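Local coordinates for YesW protein (Bacillus subtilis, PDB 2ZUX), which cleaves the rhamnogalacturonan backbone of plant cell-wall pectin by endo-type elimination, and requires calcium or manganese for activity, at residues G169-R173 with Q221-L225; G149-I153 with R165-K170. One frame throughout, in Å; residues are numbered along the deposited sequence.

Both contacts lie in the beta-propeller of this family 11 polysaccharide lyase, their centres about 11 Å apart and on the same side of the chain's centre. Interaction 2 comes first along the chain: it pairs the start of strand 152-156 with the end of strand 162-167, the last hairpin of a five-stranded antiparallel sheet. Interaction 1 begins where that hairpin runs out, Gly169 and Lys170 belonging to both, and joins the loop leading to strand 182-184 with the long loop between strands 193-198 and 230-235. The methyl CG2 of Val151 packs on the carbonyls of Ile172 and Arg173. A bound rhamnose meets both through Lys170, and interaction 2 adds Asp150, placing the site at the hairpin's end.

Interaction 1: residues G169-R173 with Q221-L225; sequences GKNIR and QGRVL. With RAM (alpha-L-rhamnopyranose), chain O.
Arg173 turns its CG away from the backbone N (chi1 -157°) and keeps its chain extended as far as NE, which carries the guanidinium to the backbone of 221-225. Val224 swings CG1 to the side opposite its own N (chi1 -177°), where it lies against the Asn171 carbonyl oxygen at 3.5 Å, while CG2 approaches the carbonyl oxygen of Lys170. NE of Arg173 donates to the carbonyl oxygen of Gly222 at 3.0 Å. The N-H...O angle of 133° makes this a bent bond, and the donor stands above the carbonyl plane. CG of Arg223 lies over the centre of one face of the Arg173 guanidinium, 3.7 Å above its plane. The two guanidinium groups come close, with NH1 of Arg173 and NH1 of Arg223 at 3.7 Å. Other partners hold these like charges in place: Arg173 NH2 bonds to the carbonyls of Gln144 and Gly146, and Arg223 bonds to Asn142 O and forms a salt bridge with Asp145. On the loop 169-173, Ile172 N bonds to Gly169 O at 3.2 Å, within a type I turn that places CB of Lys170 3.5 Å from O1 of the bound rhamnose. Arg218, from the longer loop, hydrogen-bonds to the same sugar. The contact joins two propeller loops, one running from strand 162-167 to strand 182-184, the other from strand 193-198 to strand 230-235.

Interaction 2: residues G149-I153 with R165-K170; sequences GDVLI and RINLGK. With RAM (alpha-L-rhamnopyranose), chain O.
Segments 149-153 and 165-170 run antiparallel as a beta hairpin of the propeller, with Ile153 and Ile166 a hydrogen-bonded pair and Leu152 and Asn167 a non-hydrogen-bonded one. Both bonds of the Ile153-Ile166 pair form, the shorter from Ile166 N to Ile153 O at 2.7 Å. Past the Leu152-Asn167 pair, Leu168 N donates almost straight to Val151 O (168° at the hydrogen). CD1 of Leu168 rests on CG1 of Val151 and reaches CG1 of Ile153; Met196 of strand 193-198 packs against Leu168 and Ile153. On the face carrying Leu152 and Asn167, CD2 of Leu152 lies 3.5 Å from CG of Asn167. Leu152 CD1 sits over one face of the Arg165 guanidinium, whose polar end is held by Asp97 O and Asp154. Asp150, in the loop leading into the strand, meets Asn167 with carboxylate and amide planes 72° apart. Asn167 ND2 gives its hydrogen to Asp150 OD2 at 3.0 Å, with OD2 in the amide plane but ND2 above the carboxylate plane. The CG of Asn167 is anti to the backbone N (chi1 -177°), which also lets OD1 take a weak bond from Gly169 N. Asp150 OD1 accepts a hydrogen bond from O1 of rhamnose at 2.7 Å, so one carboxylate serves both sugar and hairpin. With an alanine in place of Asp150, the O1 hydroxyl is likely to lose this acceptor and Asn167 ND2 its carboxylate partner, the weak bond at OD1 remaining. A water links the two segments, accepting from Val151 N at 2.8 Å and donating to Gly169 O at 2.7 Å.

Interaction 1: residues G169-R173 with Q221-L225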
# COMPACT_ATOMS: atom_id res chain seq x y z
N GLY A 169 -8.32 2.51 -21.49
CA GLY A 169 -8.43 2.90 -22.90
C GLY A 169 -7.20 3.61 -23.43
O GLY A 169 -6.21 3.83 -22.72
N LYS A 170 -7.27 3.97 -24.71
CA LYS A 170 -6.11 4.48 -25.44
C LYS A 170 -5.57 5.82 -24.94
O LYS A 170 -4.43 6.17 -25.25
CB LYS A 170 -6.44 4.61 -26.93
CG LYS A 170 -7.51 5.64 -27.24
CD LYS A 170 -7.77 5.80 -28.74
CE LYS A 170 -8.26 4.51 -29.38
NZ LYS A 170 -9.61 4.11 -28.89
N ASN A 171 -6.37 6.56 -24.18
CA ASN A 171 -5.96 7.88 -23.71
C ASN A 171 -5.34 7.89 -22.32
O ASN A 171 -5.09 8.95 -21.76
CB ASN A 171 -7.08 8.90 -23.85
CG ASN A 171 -7.51 9.09 -25.29
OD1 ASN A 171 -8.70 8.99 -25.61
ND2 ASN A 171 -6.55 9.33 -26.17
N ILE A 172 -5.08 6.70 -21.78
CA ILE A 172 -4.34 6.56 -20.53
C ILE A 172 -3.13 5.68 -20.81
O ILE A 172 -3.26 4.47 -21.03
CB ILE A 172 -5.22 5.94 -19.41
CG1 ILE A 172 -6.38 6.88 -19.02
CG2 ILE A 172 -4.36 5.58 -18.19
CD1 ILE A 172 -5.98 8.23 -18.42
N ARG A 173 -1.94 6.30 -20.80
CA ARG A 173 -0.71 5.57 -21.08
C ARG A 173 -0.38 4.59 -19.95
O ARG A 173 -0.66 4.86 -18.79
CB ARG A 173 0.44 6.56 -21.27
CG ARG A 173 1.61 6.02 -22.07
CD ARG A 173 2.75 7.00 -22.08
NE ARG A 173 3.69 6.69 -23.15
CZ ARG A 173 5.01 6.85 -23.08
NH1 ARG A 173 5.57 7.34 -21.98
NH2 ARG A 173 5.76 6.53 -24.12
N GLN A 221 4.51 10.10 -30.17
CA GLN A 221 5.38 9.55 -29.14
C GLN A 221 4.66 8.46 -28.32
O GLN A 221 5.25 7.90 -27.40
CB GLN A 221 5.83 10.63 -28.14
CG GLN A 221 6.61 11.82 -28.67
CD GLN A 221 6.78 12.86 -27.58
OE1 GLN A 221 5.96 13.76 -27.42
NE2 GLN A 221 7.83 12.70 -26.78
N GLY A 222 3.39 8.20 -28.63
CA GLY A 222 2.58 7.28 -27.81
C GLY A 222 2.25 7.86 -26.44
O GLY A 222 1.93 7.11 -25.51
N ARG A 223 2.32 9.18 -26.32
CA ARG A 223 1.98 9.87 -25.08
C ARG A 223 0.67 10.59 -25.28
O ARG A 223 0.28 10.88 -26.42
CB ARG A 223 3.07 10.88 -24.74
CG ARG A 223 4.44 10.28 -24.50
CD ARG A 223 5.47 11.38 -24.46
NE ARG A 223 6.83 10.86 -24.33
CZ ARG A 223 7.44 10.62 -23.17
NH1 ARG A 223 6.81 10.83 -22.02
NH2 ARG A 223 8.69 10.18 -23.16
N VAL A 224 -0.03 10.87 -24.19
CA VAL A 224 -1.30 11.56 -24.27
C VAL A 224 -1.13 12.90 -23.58
O VAL A 224 -1.25 13.00 -22.36
CB VAL A 224 -2.45 10.72 -23.66
CG1 VAL A 224 -3.78 11.44 -23.82
CG2 VAL A 224 -2.50 9.34 -24.33
N LEU A 225 -0.83 13.92 -24.38
CA LEU A 225 -0.40 15.22 -23.90
C LEU A 225 -1.38 16.33 -24.24
O LEU A 225 -1.07 17.51 -24.11
CB LEU A 225 0.99 15.54 -24.46
CG LEU A 225 2.12 14.55 -24.16
CD1 LEU A 225 3.42 14.98 -24.83
CD2 LEU A 225 2.33 14.36 -22.66
C1 RAM O . -7.01 -0.03 -27.60
C2 RAM O . -7.64 0.12 -28.98
C3 RAM O . -6.72 0.93 -29.90
C4 RAM O . -5.30 0.37 -29.89
C5 RAM O . -4.78 0.26 -28.45
C6 RAM O . -3.38 -0.36 -28.39
O1 RAM O . -7.03 1.21 -26.93
O2 RAM O . -7.86 -1.16 -29.53
O3 RAM O . -7.23 0.92 -31.21
O4 RAM O . -4.46 1.19 -30.68
O5 RAM O . -5.68 -0.52 -27.69

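Interaction 2: residues G149-I153 with R165-K170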
# COMPACT_ATOMS: atom_id res chain seq x y z
N GLY A 149 -0.03 -0.65 -24.62
CA GLY A 149 -1.32 -1.31 -24.55
C GLY A 149 -2.22 -0.72 -23.47
O GLY A 149 -1.74 0.01 -22.59
N ASP A 150 -3.51 -1.03 -23.54
CA ASP A 150 -4.49 -0.58 -22.56
C ASP A 150 -4.13 -1.04 -21.15
O ASP A 150 -3.64 -2.15 -20.96
CB ASP A 150 -5.88 -1.14 -22.89
CG ASP A 150 -6.53 -0.49 -24.10
OD1 ASP A 150 -6.14 0.64 -24.49
OD2 ASP A 150 -7.47 -1.11 -24.64
N VAL A 151 -4.42 -0.18 -20.18
CA VAL A 151 -4.33 -0.55 -18.77
C VAL A 151 -5.69 -1.09 -18.35
O VAL A 151 -6.73 -0.46 -18.59
CB VAL A 151 -3.95 0.67 -17.91
CG1 VAL A 151 -3.84 0.30 -16.42
CG2 VAL A 151 -2.66 1.28 -18.41
N LEU A 152 -5.69 -2.28 -17.75
CA LEU A 152 -6.91 -2.92 -17.29
C LEU A 152 -6.87 -3.05 -15.78
O LEU A 152 -5.82 -3.36 -15.22
CB LEU A 152 -7.04 -4.31 -17.93
CG LEU A 152 -6.82 -4.33 -19.45
CD1 LEU A 152 -6.69 -5.74 -19.95
CD2 LEU A 152 -7.93 -3.62 -20.18
N ILE A 153 -8.01 -2.82 -15.14
CA ILE A 153 -8.16 -2.95 -13.69
C ILE A 153 -9.30 -3.92 -13.45
O ILE A 153 -10.41 -3.70 -13.95
CB ILE A 153 -8.54 -1.60 -13.01
CG1 ILE A 153 -7.62 -0.44 -13.44
CG2 ILE A 153 -8.63 -1.78 -11.49
CD1 ILE A 153 -6.19 -0.57 -13.01
N ARG A 165 -14.09 -5.76 -15.01
CA ARG A 165 -12.88 -5.20 -15.59
C ARG A 165 -13.19 -3.80 -16.10
O ARG A 165 -14.19 -3.59 -16.79
CB ARG A 165 -12.38 -6.06 -16.76
CG ARG A 165 -11.27 -5.40 -17.62
CD ARG A 165 -10.59 -6.41 -18.53
NE ARG A 165 -10.01 -7.48 -17.72
CZ ARG A 165 -9.71 -8.70 -18.16
NH1 ARG A 165 -9.88 -9.04 -19.43
NH2 ARG A 165 -9.21 -9.59 -17.30
N ILE A 166 -12.32 -2.86 -15.74
CA ILE A 166 -12.32 -1.51 -16.31
C ILE A 166 -11.16 -1.44 -17.29
O ILE A 166 -10.04 -1.86 -16.97
CB ILE A 166 -12.14 -0.44 -15.20
CG1 ILE A 166 -13.38 -0.39 -14.31
CG2 ILE A 166 -11.81 0.95 -15.79
CD1 ILE A 166 -13.23 0.47 -13.08
N ASN A 167 -11.42 -0.92 -18.49
CA ASN A 167 -10.38 -0.70 -19.47
C ASN A 167 -10.14 0.80 -19.59
O ASN A 167 -11.01 1.53 -20.06
CB ASN A 167 -10.78 -1.30 -20.83
CG ASN A 167 -9.68 -1.15 -21.86
OD1 ASN A 167 -8.86 -0.24 -21.79
ND2 ASN A 167 -9.65 -2.06 -22.83
N LEU A 168 -8.98 1.27 -19.15
CA LEU A 168 -8.75 2.71 -19.11
C LEU A 168 -8.65 3.34 -20.50
O LEU A 168 -8.87 4.53 -20.66
CB LEU A 168 -7.55 3.06 -18.23
CG LEU A 168 -7.86 2.93 -16.73
CD1 LEU A 168 -6.60 2.81 -15.93
CD2 LEU A 168 -8.68 4.12 -16.23
N GLY A 169 -8.32 2.51 -21.49
CA GLY A 169 -8.43 2.90 -22.90
C GLY A 169 -7.20 3.61 -23.43
O GLY A 169 -6.21 3.83 -22.72
N LYS A 170 -7.27 3.97 -24.71
CA LYS A 170 -6.11 4.48 -25.44
C LYS A 170 -5.57 5.82 -24.94
O LYS A 170 -4.43 6.17 -25.25
CB LYS A 170 -6.44 4.61 -26.93
CG LYS A 170 -7.51 5.64 -27.24
CD LYS A 170 -7.77 5.80 -28.74
CE LYS A 170 -8.26 4.51 -29.38
NZ LYS A 170 -9.61 4.11 -28.89
C1 RAM O . -7.01 -0.03 -27.60
C2 RAM O . -7.64 0.12 -28.98
C3 RAM O . -6.72 0.93 -29.90
C4 RAM O . -5.30 0.37 -29.89
C5 RAM O . -4.78 0.26 -28.45
C6 RAM O . -3.38 -0.36 -28.39
O1 RAM O . -7.03 1.21 -26.93
O2 RAM O . -7.86 -1.16 -29.53
O3 RAM O . -7.23 0.92 -31.21
O4 RAM O . -4.46 1.19 -30.68
O5 RAM O . -5.68 -0.52 -27.69
O HOH W 1 -5.12 2.48 -20.63